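Local structure of DUF4785 domain-containing protein (Legionella pneumophila subsp. pneumophila, 4KH9) at residues A[27-32]-A[313-318]; A[298-303]-A[346-351]. The protein is of unknown function but binds calcium ions and belongs to the three-domain DUF4785 family. All coordinates share one frame; numbering follows the deposited sequence.

Contact 1 of 2, residues A[27-32]-A[313-318]; sequences DKWEIT and IQTSQR
Trp29 lays one face of its indole over Thr315: Thr315 CB stands 3.6 Å from the centroid of the five-membered ring, a CH-pi contact displaced toward the rim, and Thr315 CG2 reaches Trp29 CZ2 at 3.4 Å. Trp29 CG sits between the backbone N and the carbonyl carbon (chi1 56°), which carries the indole across the strand pair onto Thr315. Farther along the ring, Gln317 CB meets Trp29 CH2 at 3.8 Å, and the Gln317 amide is turned 85° from the indole plane; its OE1 is held by Gln298 NE2. At the indole edge, Trp29 NE1 gives its hydrogen to a water at 2.9 Å. Ile31 CD1 approaches Thr315 OG1 to 3.3 Å. These side chains rest on an antiparallel pairing in which strand 25-29 forms one edge of the five-stranded sheet of the C-terminal E-set domain. Asp27 with Gln317 and Trp29 with Thr315 are its hydrogen-bonded pairs. A classic beta bulge at Ile313 and Gln314 faces Leu301. On the face of Lys28 and Ser316, Lys28 CB lies 3.6 Å from Gln314 NE2; Asp334 takes a salt bridge from Lys28 NZ and a hydrogen bond from Gln314 NE2. Another water lies 2.7 Å from Asp27 OD2 and accepts from Gln317 NE2.

Contact 2 of 2, residues A[298-303]-A[346-351]; sequences QSVLFQ and LGYLRL
The ring of Tyr348 has Val300 on one face and Arg350 on the other. Val300 CG1 lies 3.8 Å from the ring centroid in a CH-pi contact offset toward the rim, the two side chains crossing at about a right angle; chi1 of 62° places this methyl between the backbone N and the carbonyl carbon. On the opposite face Arg350 CZ stands 3.6 Å above the plane, over the ring centre, and Arg350 NH2 is bonded to Asn364. At the ring edge, Tyr348 OH donates to a lone pair of Gln298 OE1 at 2.7 Å, within the amide plane. The ring of Phe302 has Val300 CG1 at its edge, while Gly347 CA comes within 3.6 Å of Phe302 CD1; Tyr345 meets the same ring nearly parallel.
Strands 293-302 and 345-353 of the C-terminal E-set domain pair regularly at Gln298 and Arg350, where Gln298 N bonds Arg350 O at 2.8 Å. Between that pair and Leu301 with Leu346, the second strand carries one extra residue, a beta bulge at Gly347 and Tyr348. There Gly347 N donates to Val300 O at 3.0 Å, and Ser299 OG donates to Tyr348 O at 3.1 Å.
Val300 N and Tyr348 N are buried without a partner in the model; at Tyr348 O the Ser299 hydroxyl supplies the bond instead of Val300 N. The guanidinium over the ring may also strengthen Tyr348 OH as a donor.

In the fold
Both contacts lie in one five-stranded antiparallel sheet, ordered 25-29, 312-322, 293-302, 345-353, 358-368, with their centres about 9 Å apart. Contact 1 joins the first two strands and contact 2 the third and fourth; strands 312-322 and 293-302, neighbours in the chain, pair between them, with Ile313 N 2.7 Å from Leu301 O. Along the chain the segments alternate: 27-32, 298-303, 313-318, 346-351. Four of the strands come from the C-terminal E-set domain; the edge strand 25-29 comes from near the N terminus, across 281 residues. That edge ties the start of the chain to its last domain, and carries Asp27, a calcium-binding residue with no calcium bound to it in this chain.

Contact 1 of 2, residues A[27-32]-A[313-318]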
loop_
_atom_site.group_PDB
_atom_site.type_symbol
_atom_site.label_atom_id
_atom_site.label_comp_id
_atom_site.label_asym_id
_atom_site.label_seq_id
_atom_site.Cartn_x
_atom_site.Cartn_y
_atom_site.Cartn_z
ATOM N N ASP A 27 5.473 -29.995 5.790
ATOM C CA ASP A 27 4.058 -30.086 5.476
ATOM C C ASP A 27 3.876 -30.280 4.008
ATOM O O ASP A 27 4.747 -29.931 3.215
ATOM C CB ASP A 27 3.291 -28.829 5.930
ATOM C CG ASP A 27 3.226 -28.653 7.420
ATOM O OD1 ASP A 27 2.472 -29.410 8.072
ATOM O OD2 ASP A 27 3.868 -27.717 7.928
ATOM N N LYS A 28 2.736 -30.853 3.665
ATOM C CA LYS A 28 2.245 -31.147 2.334
ATOM C C LYS A 28 0.753 -30.924 2.325
ATOM O O LYS A 28 0.078 -31.179 3.332
ATOM C CB LYS A 28 2.569 -32.600 1.917
ATOM C CG LYS A 28 4.043 -32.912 1.643
ATOM C CD LYS A 28 4.312 -34.370 1.191
ATOM C CE LYS A 28 4.411 -35.336 2.348
ATOM N NZ LYS A 28 4.918 -36.668 1.921
ATOM N N TRP A 29 0.222 -30.452 1.207
ATOM C CA TRP A 29 -1.216 -30.287 1.076
ATOM C C TRP A 29 -1.610 -30.406 -0.369
ATOM O O TRP A 29 -0.830 -30.081 -1.268
ATOM C CB TRP A 29 -1.744 -28.965 1.695
ATOM C CG TRP A 29 -1.130 -27.696 1.187
ATOM C CD1 TRP A 29 -1.578 -26.926 0.154
ATOM C CD2 TRP A 29 -0.039 -26.976 1.784
ATOM N NE1 TRP A 29 -0.807 -25.789 0.041
ATOM C CE2 TRP A 29 0.141 -25.792 1.036
ATOM C CE3 TRP A 29 0.829 -27.234 2.862
ATOM C CZ2 TRP A 29 1.136 -24.853 1.351
ATOM C CZ3 TRP A 29 1.819 -26.309 3.169
ATOM C CH2 TRP A 29 1.983 -25.147 2.400
ATOM N N GLU A 30 -2.839 -30.882 -0.573
ATOM C CA GLU A 30 -3.482 -31.032 -1.877
ATOM C C GLU A 30 -3.890 -29.678 -2.392
ATOM O O GLU A 30 -4.252 -28.820 -1.590
ATOM C CB GLU A 30 -4.748 -31.920 -1.750
ATOM C CG GLU A 30 -4.611 -33.199 -0.942
ATOM C CD GLU A 30 -5.903 -33.685 -0.293
ATOM O OE1 GLU A 30 -6.758 -34.264 -1.005
ATOM O OE2 GLU A 30 -6.035 -33.532 0.944
ATOM N N ILE A 31 -3.880 -29.478 -3.710
ATOM C CA ILE A 31 -4.396 -28.249 -4.332
ATOM C C ILE A 31 -4.909 -28.613 -5.717
ATOM O O ILE A 31 -4.678 -29.729 -6.198
ATOM C CB ILE A 31 -3.445 -27.026 -4.367
ATOM C CG1 ILE A 31 -2.037 -27.374 -4.870
ATOM C CG2 ILE A 31 -3.441 -26.259 -3.019
ATOM C CD1 ILE A 31 -1.353 -26.133 -5.486
ATOM N N THR A 32 -5.630 -27.681 -6.345
ATOM C CA THR A 32 -6.182 -27.865 -7.692
ATOM C C THR A 32 -5.841 -26.652 -8.568
ATOM O O THR A 32 -5.507 -25.596 -8.038
ATOM C CB THR A 32 -7.700 -28.099 -7.631
ATOM O OG1 THR A 32 -8.292 -27.206 -6.674
ATOM C CG2 THR A 32 -8.047 -29.533 -7.318
ATOM N N ILE A 313 -0.367 -30.996 -8.445
ATOM C CA ILE A 313 -0.661 -32.271 -7.780
ATOM C C ILE A 313 -0.591 -32.098 -6.250
ATOM O O ILE A 313 -1.439 -32.640 -5.532
ATOM C CB ILE A 313 0.341 -33.369 -8.282
ATOM C CG1 ILE A 313 0.105 -33.776 -9.759
ATOM C CG2 ILE A 313 0.432 -34.611 -7.354
ATOM C CD1 ILE A 313 -1.295 -34.472 -10.084
ATOM N N GLN A 314 0.415 -31.339 -5.759
ATOM C CA GLN A 314 0.644 -31.148 -4.328
ATOM C C GLN A 314 1.603 -30.000 -4.043
ATOM O O GLN A 314 2.499 -29.713 -4.846
ATOM C CB GLN A 314 1.254 -32.457 -3.771
ATOM C CG GLN A 314 1.242 -32.595 -2.256
ATOM C CD GLN A 314 1.810 -33.905 -1.777
ATOM O OE1 GLN A 314 2.832 -34.415 -2.270
ATOM N NE2 GLN A 314 1.160 -34.463 -0.780
ATOM N N THR A 315 1.434 -29.375 -2.879
ATOM C CA THR A 315 2.338 -28.354 -2.375
ATOM C C THR A 315 3.100 -28.952 -1.197
ATOM O O THR A 315 2.510 -29.689 -0.406
ATOM C CB THR A 315 1.592 -27.050 -1.989
ATOM O OG1 THR A 315 0.835 -26.602 -3.101
ATOM C CG2 THR A 315 2.536 -25.923 -1.569
ATOM N N SER A 316 4.399 -28.626 -1.090
ATOM C CA SER A 316 5.280 -29.076 -0.012
ATOM C C SER A 316 5.937 -27.878 0.628
ATOM O O SER A 316 6.255 -26.925 -0.071
ATOM C CB SER A 316 6.333 -30.044 -0.544
ATOM O OG SER A 316 7.327 -30.339 0.423
ATOM N N GLN A 317 6.117 -27.921 1.944
ATOM C CA GLN A 317 6.721 -26.826 2.664
ATOM C C GLN A 317 7.652 -27.329 3.771
ATOM O O GLN A 317 7.220 -28.065 4.653
ATOM C CB GLN A 317 5.634 -25.910 3.252
ATOM C CG GLN A 317 6.216 -24.699 3.944
ATOM C CD GLN A 317 5.152 -23.735 4.368
ATOM O OE1 GLN A 317 4.800 -22.828 3.616
ATOM N NE2 GLN A 317 4.609 -23.920 5.558
ATOM N N ARG A 318 8.908 -26.868 3.739
ATOM C CA ARG A 318 9.924 -27.147 4.752
ATOM C C ARG A 318 10.207 -25.870 5.525
ATOM O O ARG A 318 10.713 -24.913 4.945
ATOM C CB ARG A 318 11.218 -27.698 4.096
ATOM C CG ARG A 318 12.437 -27.847 5.052
ATOM C CD ARG A 318 12.319 -28.972 6.085
ATOM N NE ARG A 318 12.216 -30.285 5.440
ATOM C CZ ARG A 318 12.108 -31.443 6.076
ATOM N NH1 ARG A 318 12.117 -31.484 7.400
ATOM N NH2 ARG A 318 11.987 -32.569 5.392
HETATM O O HOH W 1 6.049 -26.486 7.005
HETATM O O HOH W 2 -0.715 -23.718 -1.934
#

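Contact 2 of 2, residues A[298-303]-A[346-351]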
loop_
_atom_site.group_PDB
_atom_site.type_symbol
_atom_site.label_atom_id
_atom_site.label_comp_id
_atom_site.label_asym_id
_atom_site.label_seq_id
_atom_site.Cartn_x
_atom_site.Cartn_y
_atom_site.Cartn_z
ATOM N N GLN A 298 8.898 -23.301 0.152
ATOM C CA GLN A 298 7.655 -23.822 -0.410
ATOM C C GLN A 298 7.824 -24.133 -1.881
ATOM O O GLN A 298 8.419 -23.334 -2.597
ATOM C CB GLN A 298 6.537 -22.801 -0.223
ATOM C CG GLN A 298 5.161 -23.422 -0.193
ATOM C CD GLN A 298 4.090 -22.367 -0.136
ATOM O OE1 GLN A 298 3.412 -22.093 -1.135
ATOM N NE2 GLN A 298 3.903 -21.776 1.038
ATOM N N SER A 299 7.285 -25.285 -2.325
ATOM C CA SER A 299 7.338 -25.756 -3.714
ATOM C C SER A 299 6.042 -26.446 -4.102
ATOM O O SER A 299 5.334 -26.951 -3.236
ATOM C CB SER A 299 8.503 -26.711 -3.910
ATOM O OG SER A 299 8.748 -26.934 -5.294
ATOM N N VAL A 300 5.731 -26.463 -5.396
ATOM C CA VAL A 300 4.514 -27.108 -5.912
ATOM C C VAL A 300 4.890 -28.092 -7.032
ATOM O O VAL A 300 5.659 -27.746 -7.927
ATOM C CB VAL A 300 3.451 -26.071 -6.380
ATOM C CG1 VAL A 300 3.956 -25.216 -7.521
ATOM C CG2 VAL A 300 2.134 -26.747 -6.761
ATOM N N LEU A 301 4.361 -29.312 -6.953
ATOM C CA LEU A 301 4.569 -30.341 -7.961
ATOM C C LEU A 301 3.431 -30.271 -8.969
ATOM O O LEU A 301 2.263 -30.342 -8.591
ATOM C CB LEU A 301 4.671 -31.743 -7.330
ATOM C CG LEU A 301 4.982 -32.919 -8.268
ATOM C CD1 LEU A 301 6.437 -32.919 -8.685
ATOM C CD2 LEU A 301 4.674 -34.218 -7.607
ATOM N N PHE A 302 3.785 -30.096 -10.246
ATOM C CA PHE A 302 2.855 -30.023 -11.368
ATOM C C PHE A 302 2.960 -31.275 -12.223
ATOM O O PHE A 302 3.995 -31.938 -12.205
ATOM C CB PHE A 302 3.163 -28.782 -12.218
ATOM C CG PHE A 302 2.445 -27.516 -11.836
ATOM C CD1 PHE A 302 2.913 -26.716 -10.800
ATOM C CD2 PHE A 302 1.331 -27.086 -12.554
ATOM C CE1 PHE A 302 2.248 -25.534 -10.453
ATOM C CE2 PHE A 302 0.673 -25.901 -12.211
ATOM C CZ PHE A 302 1.136 -25.132 -11.164
ATOM N N GLN A 303 1.886 -31.590 -12.966
ATOM C CA GLN A 303 1.790 -32.715 -13.894
ATOM C C GLN A 303 1.515 -32.162 -15.278
ATOM O O GLN A 303 0.648 -31.308 -15.400
ATOM C CB GLN A 303 0.698 -33.711 -13.453
ATOM C CG GLN A 303 0.456 -34.859 -14.438
ATOM C CD GLN A 303 -0.747 -35.706 -14.104
ATOM O OE1 GLN A 303 -1.016 -36.018 -12.943
ATOM N NE2 GLN A 303 -1.455 -36.165 -15.126
ATOM N N LEU A 346 8.534 -28.743 -11.249
ATOM C CA LEU A 346 8.396 -27.841 -10.106
ATOM C C LEU A 346 7.903 -26.510 -10.614
ATOM O O LEU A 346 8.611 -25.869 -11.401
ATOM C CB LEU A 346 9.725 -27.682 -9.323
ATOM C CG LEU A 346 10.267 -28.906 -8.593
ATOM C CD1 LEU A 346 11.645 -28.620 -8.013
ATOM C CD2 LEU A 346 9.321 -29.354 -7.520
ATOM N N GLY A 347 6.682 -26.130 -10.215
ATOM C CA GLY A 347 6.048 -24.874 -10.628
ATOM C C GLY A 347 6.738 -23.625 -10.100
ATOM O O GLY A 347 6.871 -22.617 -10.804
ATOM N N TYR A 348 7.174 -23.677 -8.835
ATOM C CA TYR A 348 7.881 -22.558 -8.237
ATOM C C TYR A 348 8.740 -23.025 -7.085
ATOM O O TYR A 348 8.578 -24.140 -6.588
ATOM C CB TYR A 348 6.913 -21.434 -7.765
ATOM C CG TYR A 348 5.905 -21.824 -6.707
ATOM C CD1 TYR A 348 6.297 -22.026 -5.389
ATOM C CD2 TYR A 348 4.543 -21.869 -6.998
ATOM C CE1 TYR A 348 5.369 -22.317 -4.396
ATOM C CE2 TYR A 348 3.599 -22.132 -6.004
ATOM C CZ TYR A 348 4.017 -22.363 -4.706
ATOM O OH TYR A 348 3.097 -22.653 -3.730
ATOM N N LEU A 349 9.649 -22.140 -6.668
ATOM C CA LEU A 349 10.517 -22.246 -5.510
ATOM C C LEU A 349 10.470 -20.913 -4.780
ATOM O O LEU A 349 10.993 -19.916 -5.284
ATOM C CB LEU A 349 11.945 -22.640 -5.893
ATOM C CG LEU A 349 12.128 -24.025 -6.493
ATOM C CD1 LEU A 349 13.528 -24.184 -6.997
ATOM C CD2 LEU A 349 11.789 -25.118 -5.487
ATOM N N ARG A 350 9.784 -20.886 -3.632
ATOM C CA ARG A 350 9.584 -19.677 -2.815
ATOM C C ARG A 350 10.191 -19.845 -1.418
ATOM O O ARG A 350 10.015 -20.895 -0.790
ATOM C CB ARG A 350 8.083 -19.363 -2.700
ATOM C CG ARG A 350 7.500 -18.904 -4.032
ATOM C CD ARG A 350 6.010 -18.662 -4.011
ATOM N NE ARG A 350 5.543 -18.384 -5.369
ATOM C CZ ARG A 350 4.276 -18.455 -5.760
ATOM N NH1 ARG A 350 3.326 -18.795 -4.898
ATOM N NH2 ARG A 350 3.952 -18.210 -7.021
ATOM N N LEU A 351 10.897 -18.816 -0.939
ATOM C CA LEU A 351 11.481 -18.861 0.388
ATOM C C LEU A 351 10.912 -17.704 1.212
ATOM O O LEU A 351 10.996 -16.553 0.795
ATOM C CB LEU A 351 13.022 -18.833 0.319
ATOM C CG LEU A 351 13.762 -18.999 1.653
ATOM C CD1 LEU A 351 13.691 -20.434 2.147
ATOM C CD2 LEU A 351 15.211 -18.623 1.490
#